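Local structure of LPXTG cell wall surface protein (Streptococcus gordonii, 4IGB) at residues Leu41-Ser44 against Gln45-Gln49; Gln337-Asp340 against Glu341-Tyr345; Asn19-Ile23 against Ser24-Ile28. The protein is probably a cell-wall-anchored streptococcal surface adhesin, represented here by its two N-terminal domains, which may take part in attachment to host surfaces. All blocks are in the same frame, centred on the assembly; numbering follows the deposited sequence.

Contact 1 (Leu41-Ser44 against Gln45-Gln49); sequences LSKS and QSVDQ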
# COMPACT_ATOMS: atom_id res chain seq x y z
N LEU B 41 -9.29 14.53 -11.25
CA LEU B 41 -8.84 14.36 -12.64
C LEU B 41 -10.05 14.33 -13.58
O LEU B 41 -10.01 14.87 -14.68
CB LEU B 41 -8.02 13.07 -12.78
CG LEU B 41 -6.75 12.95 -11.93
CD1 LEU B 41 -5.89 11.75 -12.39
CD2 LEU B 41 -5.95 14.24 -12.00
N SER B 42 -11.12 13.69 -13.14
CA SER B 42 -12.38 13.78 -13.86
C SER B 42 -13.49 13.35 -12.92
O SER B 42 -13.24 12.63 -11.95
CB SER B 42 -12.37 12.88 -15.10
OG SER B 42 -12.31 11.51 -14.73
N LYS B 43 -14.71 13.77 -13.22
CA LYS B 43 -15.86 13.28 -12.50
C LYS B 43 -17.07 13.38 -13.42
O LYS B 43 -17.16 14.31 -14.22
CB LYS B 43 -16.09 14.09 -11.21
CG LYS B 43 -16.43 15.54 -11.43
CD LYS B 43 -16.86 16.23 -10.14
CE LYS B 43 -17.20 17.67 -10.42
NZ LYS B 43 -17.14 18.49 -9.18
N SER B 44 -17.98 12.44 -13.33
CA SER B 44 -19.15 12.50 -14.21
C SER B 44 -20.18 13.52 -13.70
O SER B 44 -20.08 13.99 -12.57
CB SER B 44 -19.76 11.11 -14.39
OG SER B 44 -20.48 10.71 -13.24
N GLN B 45 -21.16 13.87 -14.52
CA GLN B 45 -22.16 14.86 -14.11
C GLN B 45 -23.04 14.33 -12.99
O GLN B 45 -23.79 15.08 -12.37
CB GLN B 45 -23.04 15.30 -15.28
CG GLN B 45 -22.33 16.17 -16.29
CD GLN B 45 -23.14 16.34 -17.56
OE1 GLN B 45 -22.59 16.57 -18.63
NE2 GLN B 45 -24.46 16.21 -17.44
N SER B 46 -22.93 13.04 -12.73
CA SER B 46 -23.72 12.39 -11.69
C SER B 46 -23.22 12.82 -10.32
O SER B 46 -23.95 12.73 -9.33
CB SER B 46 -23.60 10.87 -11.82
OG SER B 46 -23.98 10.42 -13.11
N VAL B 47 -21.98 13.28 -10.26
CA VAL B 47 -21.35 13.54 -8.97
C VAL B 47 -21.60 14.97 -8.48
O VAL B 47 -21.39 15.94 -9.21
CB VAL B 47 -19.84 13.29 -9.01
CG1 VAL B 47 -19.20 13.72 -7.70
CG2 VAL B 47 -19.56 11.82 -9.27
N ASP B 48 -22.09 15.08 -7.25
CA ASP B 48 -22.23 16.36 -6.57
C ASP B 48 -21.06 16.49 -5.59
O ASP B 48 -21.00 15.77 -4.59
CB ASP B 48 -23.55 16.37 -5.81
CG ASP B 48 -23.87 17.72 -5.21
OD1 ASP B 48 -23.43 18.75 -5.74
OD2 ASP B 48 -24.58 17.76 -4.19
N GLN B 49 -20.14 17.39 -5.90
CA GLN B 49 -18.98 17.62 -5.05
C GLN B 49 -19.09 18.97 -4.35
O GLN B 49 -19.42 19.97 -4.98
CB GLN B 49 -17.69 17.57 -5.89
CG GLN B 49 -16.43 17.92 -5.12
CD GLN B 49 -15.22 18.06 -6.03
OE1 GLN B 49 -15.32 17.89 -7.24
NE2 GLN B 49 -14.07 18.36 -5.44
O HOH W 1 -20.02 18.46 -8.44
O HOH W 2 -20.46 16.92 -11.61
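Ser44 O accepts from Val47 N and closes a type I beta turn, Ser44 to Val47, which carries the chain from edge strand 38-43 of one antiparallel sheet into edge strand 47-53 of another in the N-terminal domain. The turn bond measures 3.1 Å from Val47 N to Ser44 O and is nearly straight, with an angle of 167° at the hydrogen. At the corner, Ser44 OG curls back over its own turn: it accepts a weak, long bond of 3.4 Å from Ser46 N. The compact side belongs to Val47, the buried residue of the contact. Its side chain rests on Phe72 and Leu74 of strand 68-75, and its CG1 meets Lys43 CD in a loose contact at 4.2 Å.

The other side is polar, watery and exposed. Lys43 CG stands between its backbone N and carbonyl carbon (chi1 64°), and the extended chain beyond it crosses the Gln49 side chain at about a right angle. This brings Lys43 NZ to 2.7 Å from Gln49 OE1. The ammonium comes in well off the line of the C=O bond and tilted 26° from the carbonyl plane. Gln49 NE2 is bonded in turn to Glu70, so the amide that receives the lysine is fixed at both ends. Two waters bridge the polar atoms of the turn and of the residues that follow it. One joins Ser44 O to Val47 O, donating to both. The other accepts from Lys43 NZ and donates to Val47 O, and it also accepts from Gln49 N at 2.8 Å.

Contact 2 (Gln337-Asp340 against Glu341-Tyr345); sequences QKFD and ERLDY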
# COMPACT_ATOMS: atom_id res chain seq x y z
N GLN B 337 23.46 -6.82 -6.58
CA GLN B 337 24.44 -5.88 -7.11
C GLN B 337 24.48 -6.01 -8.63
O GLN B 337 24.20 -7.07 -9.19
CB GLN B 337 25.84 -6.21 -6.58
CG GLN B 337 26.39 -5.22 -5.58
CD GLN B 337 26.71 -3.84 -6.16
OE1 GLN B 337 26.30 -3.50 -7.27
NE2 GLN B 337 27.44 -3.04 -5.38
N LYS B 338 24.83 -4.92 -9.30
CA LYS B 338 25.14 -5.03 -10.72
C LYS B 338 26.28 -4.09 -11.02
O LYS B 338 26.22 -2.91 -10.72
CB LYS B 338 23.92 -4.72 -11.59
CG LYS B 338 24.18 -4.91 -13.09
CD LYS B 338 22.94 -4.60 -13.93
CE LYS B 338 23.24 -4.72 -15.42
NZ LYS B 338 22.24 -3.96 -16.23
N PHE B 339 27.34 -4.63 -11.59
CA PHE B 339 28.56 -3.85 -11.75
C PHE B 339 28.74 -3.28 -13.13
O PHE B 339 28.51 -3.96 -14.13
CB PHE B 339 29.77 -4.72 -11.39
CG PHE B 339 29.76 -5.19 -9.96
CD1 PHE B 339 30.02 -4.30 -8.92
CD2 PHE B 339 29.48 -6.51 -9.65
CE1 PHE B 339 30.01 -4.73 -7.60
CE2 PHE B 339 29.47 -6.94 -8.34
CZ PHE B 339 29.74 -6.05 -7.32
N ASP B 340 29.15 -2.02 -13.18
CA ASP B 340 29.52 -1.39 -14.44
C ASP B 340 30.41 -2.35 -15.24
O ASP B 340 31.27 -3.04 -14.68
CB ASP B 340 30.25 -0.07 -14.15
CG ASP B 340 30.53 0.73 -15.40
OD1 ASP B 340 30.06 1.88 -15.50
OD2 ASP B 340 31.25 0.23 -16.28
N GLU B 341 30.18 -2.42 -16.55
CA GLU B 341 30.88 -3.36 -17.43
C GLU B 341 32.39 -3.18 -17.44
O GLU B 341 33.12 -4.09 -17.85
CB GLU B 341 30.33 -3.26 -18.87
CG GLU B 341 28.99 -3.99 -19.01
CD GLU B 341 28.24 -3.64 -20.28
OE1 GLU B 341 28.71 -2.75 -21.03
OE2 GLU B 341 27.18 -4.25 -20.52
N ARG B 342 32.86 -2.03 -16.99
CA ARG B 342 34.29 -1.76 -16.91
C ARG B 342 34.93 -2.39 -15.67
O ARG B 342 36.13 -2.21 -15.42
CB ARG B 342 34.55 -0.25 -16.94
CG ARG B 342 34.18 0.38 -18.27
CD ARG B 342 34.14 1.88 -18.17
NE ARG B 342 33.00 2.36 -17.41
CZ ARG B 342 32.72 3.65 -17.26
NH1 ARG B 342 33.52 4.55 -17.81
NH2 ARG B 342 31.66 4.03 -16.56
N LEU B 343 34.12 -3.13 -14.90
CA LEU B 343 34.60 -3.79 -13.69
C LEU B 343 34.48 -5.30 -13.80
O LEU B 343 33.50 -5.81 -14.34
CB LEU B 343 33.79 -3.33 -12.48
CG LEU B 343 33.89 -1.89 -11.97
CD1 LEU B 343 32.93 -1.71 -10.78
CD2 LEU B 343 35.33 -1.51 -11.58
N ASP B 344 35.47 -6.01 -13.28
CA ASP B 344 35.34 -7.44 -13.05
C ASP B 344 35.05 -7.70 -11.56
O ASP B 344 35.78 -7.24 -10.68
CB ASP B 344 36.63 -8.17 -13.42
CG ASP B 344 36.95 -8.09 -14.91
OD1 ASP B 344 36.01 -7.92 -15.72
OD2 ASP B 344 38.15 -8.20 -15.26
N TYR B 345 33.99 -8.45 -11.29
CA TYR B 345 33.69 -8.90 -9.93
C TYR B 345 34.72 -9.92 -9.47
O TYR B 345 34.97 -10.90 -10.16
CB TYR B 345 32.29 -9.52 -9.87
CG TYR B 345 32.04 -10.32 -8.61
CD1 TYR B 345 31.83 -9.68 -7.39
CD2 TYR B 345 32.01 -11.71 -8.63
CE1 TYR B 345 31.60 -10.41 -6.22
CE2 TYR B 345 31.79 -12.44 -7.47
CZ TYR B 345 31.58 -11.79 -6.27
OH TYR B 345 31.35 -12.51 -5.12
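With chi1 at -173°, Asp340 turns its carboxylate away from its own N and over the turn, while the Arg342 chain is bent at chi3 (-72°); together these torsions fold the guanidinium back onto the carboxylate. The setting is a type I beta turn, Asp340 to Leu343, overlaid by an Asx turn, between strands 333-338 and 343-352 of the N2 domain. Leu343 N donates to Asp340 O at 2.9 Å to close the beta turn. Asp340 OD2 accepts from Arg342 N, 2.9 Å away, through its anti lone pair, which defines the Asx turn.

The same carboxylate is gripped side-on by a bidentate salt bridge: Arg342 NH2 reaches Asp340 OD1 at 2.9 Å and Arg342 NE reaches Asp340 OD2 at 3.0 Å. Both bonds are almost straight. Each oxygen lies in the guanidinium plane; the nitrogens meet the oxygens on the syn sides, and the twist between the two flat groups leaves them about 35° out of the carboxylate plane. OD2 therefore takes two donors, which fixes the rotation of the acid. Arg342 NH1 is held by Glu407 O, tying the turn to the approach to strand 409-417.

Behind the polar corner, Phe339 packs on Leu343 and Tyr345. The two aromatic rings are nearly parallel but slid apart with little overlap, and their closest approach is Phe339 CE2 to Tyr345 CD1, 3.7 Å.

Contact 3 (Asn19-Ile23 against Ser24-Ile28); sequences NGTDI and STLDI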
# COMPACT_ATOMS: atom_id res chain seq x y z
N ASN B 19 -1.69 -14.45 13.23
CA ASN B 19 -0.78 -14.59 14.36
C ASN B 19 -1.09 -13.53 15.41
O ASN B 19 -2.13 -12.88 15.35
CB ASN B 19 0.67 -14.50 13.88
CG ASN B 19 1.00 -13.16 13.26
OD1 ASN B 19 0.33 -12.17 13.51
ND2 ASN B 19 2.06 -13.12 12.46
N GLY B 20 -0.17 -13.35 16.36
CA GLY B 20 -0.40 -12.47 17.49
C GLY B 20 -0.04 -11.02 17.26
O GLY B 20 -0.22 -10.16 18.13
N THR B 21 0.48 -10.72 16.07
CA THR B 21 0.85 -9.36 15.74
C THR B 21 -0.29 -8.37 15.96
O THR B 21 -1.42 -8.62 15.54
CB THR B 21 1.36 -9.27 14.29
OG1 THR B 21 2.65 -9.87 14.21
CG2 THR B 21 1.46 -7.82 13.86
N ASP B 22 0.00 -7.27 16.63
CA ASP B 22 -0.99 -6.23 16.88
C ASP B 22 -1.12 -5.29 15.67
O ASP B 22 -0.29 -4.41 15.46
CB ASP B 22 -0.62 -5.44 18.14
CG ASP B 22 -1.58 -4.31 18.43
OD1 ASP B 22 -2.59 -4.16 17.69
OD2 ASP B 22 -1.33 -3.58 19.42
N ILE B 23 -2.15 -5.49 14.87
CA ILE B 23 -2.31 -4.70 13.64
C ILE B 23 -2.42 -3.19 13.91
O ILE B 23 -2.03 -2.37 13.07
CB ILE B 23 -3.48 -5.25 12.78
CG1 ILE B 23 -3.16 -6.69 12.33
CG2 ILE B 23 -3.78 -4.35 11.58
CD1 ILE B 23 -4.24 -7.30 11.42
N SER B 24 -2.91 -2.81 15.09
CA SER B 24 -3.08 -1.41 15.45
C SER B 24 -1.76 -0.70 15.79
O SER B 24 -1.71 0.52 15.82
CB SER B 24 -4.03 -1.25 16.65
OG SER B 24 -3.36 -1.61 17.84
N THR B 25 -0.70 -1.46 16.04
CA THR B 25 0.58 -0.85 16.37
C THR B 25 1.68 -1.09 15.31
O THR B 25 2.87 -0.91 15.57
CB THR B 25 1.09 -1.26 17.78
OG1 THR B 25 1.17 -2.69 17.87
CG2 THR B 25 0.14 -0.73 18.87
N LEU B 26 1.25 -1.48 14.11
CA LEU B 26 2.16 -1.58 12.97
C LEU B 26 2.90 -0.26 12.80
O LEU B 26 2.33 0.80 13.03
CB LEU B 26 1.36 -1.87 11.70
CG LEU B 26 1.22 -3.28 11.14
CD1 LEU B 26 1.46 -4.33 12.18
CD2 LEU B 26 -0.15 -3.45 10.48
N ASP B 27 4.16 -0.33 12.40
CA ASP B 27 4.93 0.88 12.14
C ASP B 27 5.03 1.15 10.64
O ASP B 27 6.06 1.62 10.15
CB ASP B 27 6.32 0.74 12.75
CG ASP B 27 7.08 2.05 12.78
OD1 ASP B 27 6.43 3.12 12.69
OD2 ASP B 27 8.33 2.02 12.91
N ILE B 28 3.99 0.83 9.88
CA ILE B 28 4.08 1.05 8.44
C ILE B 28 3.93 2.54 8.14
O ILE B 28 3.52 3.32 9.00
CB ILE B 28 3.06 0.21 7.67
CG1 ILE B 28 1.65 0.52 8.13
CG2 ILE B 28 3.39 -1.27 7.83
CD1 ILE B 28 0.59 -0.32 7.47
O HOH W 3 2.49 -4.37 15.73
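Asp22 OD1 takes two bonds from Ser24: the hydroxyl OG donates at 2.7 Å, and the backbone N at 2.9 Å. Both reach the oxygen from the same face of the carboxylate, OG on the syn side and N from well above the plane. A chi1 of 178° swings the Asp22 carboxylate away from its own N and forward over the chain that follows. Asn256 ND2, at the end of helix 250-256, also donates to OD1, and Asn256 OD1 accepts from Ile23 N, so one asparagine clamps both neighbours to the helix.

The backbone closes beneath this: Thr25 N donates to Asp22 O at 3.0 Å. A water gives a second donor to Asp22 O, at 2.8 Å, and accepts from Thr25 OG1.

Outward from the polar centre, Leu26 packs back against Ile23 and Thr21. The Leu26 and Ile23 side chains run alongside each other, with Leu26 CD2 3.9 Å from Ile23 CG2. The other leucine methyl, Leu26 CD1, meets Thr21 CG2 at 3.9 Å, the two side chains crossing at about a right angle. Ile23 and Thr21 continue onto Leu224 of strand 220-226, while Leu26 touches Leu327 and Asp27 forms a salt bridge with Lys324, both in the N2 domain. The bond from Ser24 N to Asp22 OD1 marks an Asx turn, here set in a loop where the two domains meet.

In the fold
All three contacts are local, but their settings differ. Contacts 1 and 2 each link two strands through a type I turn; contact 3 runs from the end of strand 14-19 into the loop before strand 29-30. Contacts 1 and 3 share the N-terminal domain, on opposite sides of the chain's centre with centres 37 Å apart, whereas contact 2 lies in the N2 domain. Contact 2 is partly buried and relies on a charged pair and aromatic packing. Contacts 1 and 3 are surface contacts that recruit water: the first around a lysine-amide bond, the third between a backbone carbonyl and a threonine hydroxyl. In contacts 2 and 3 an aspartate oxygen accepts from the backbone N two residues on, as in an Asx turn.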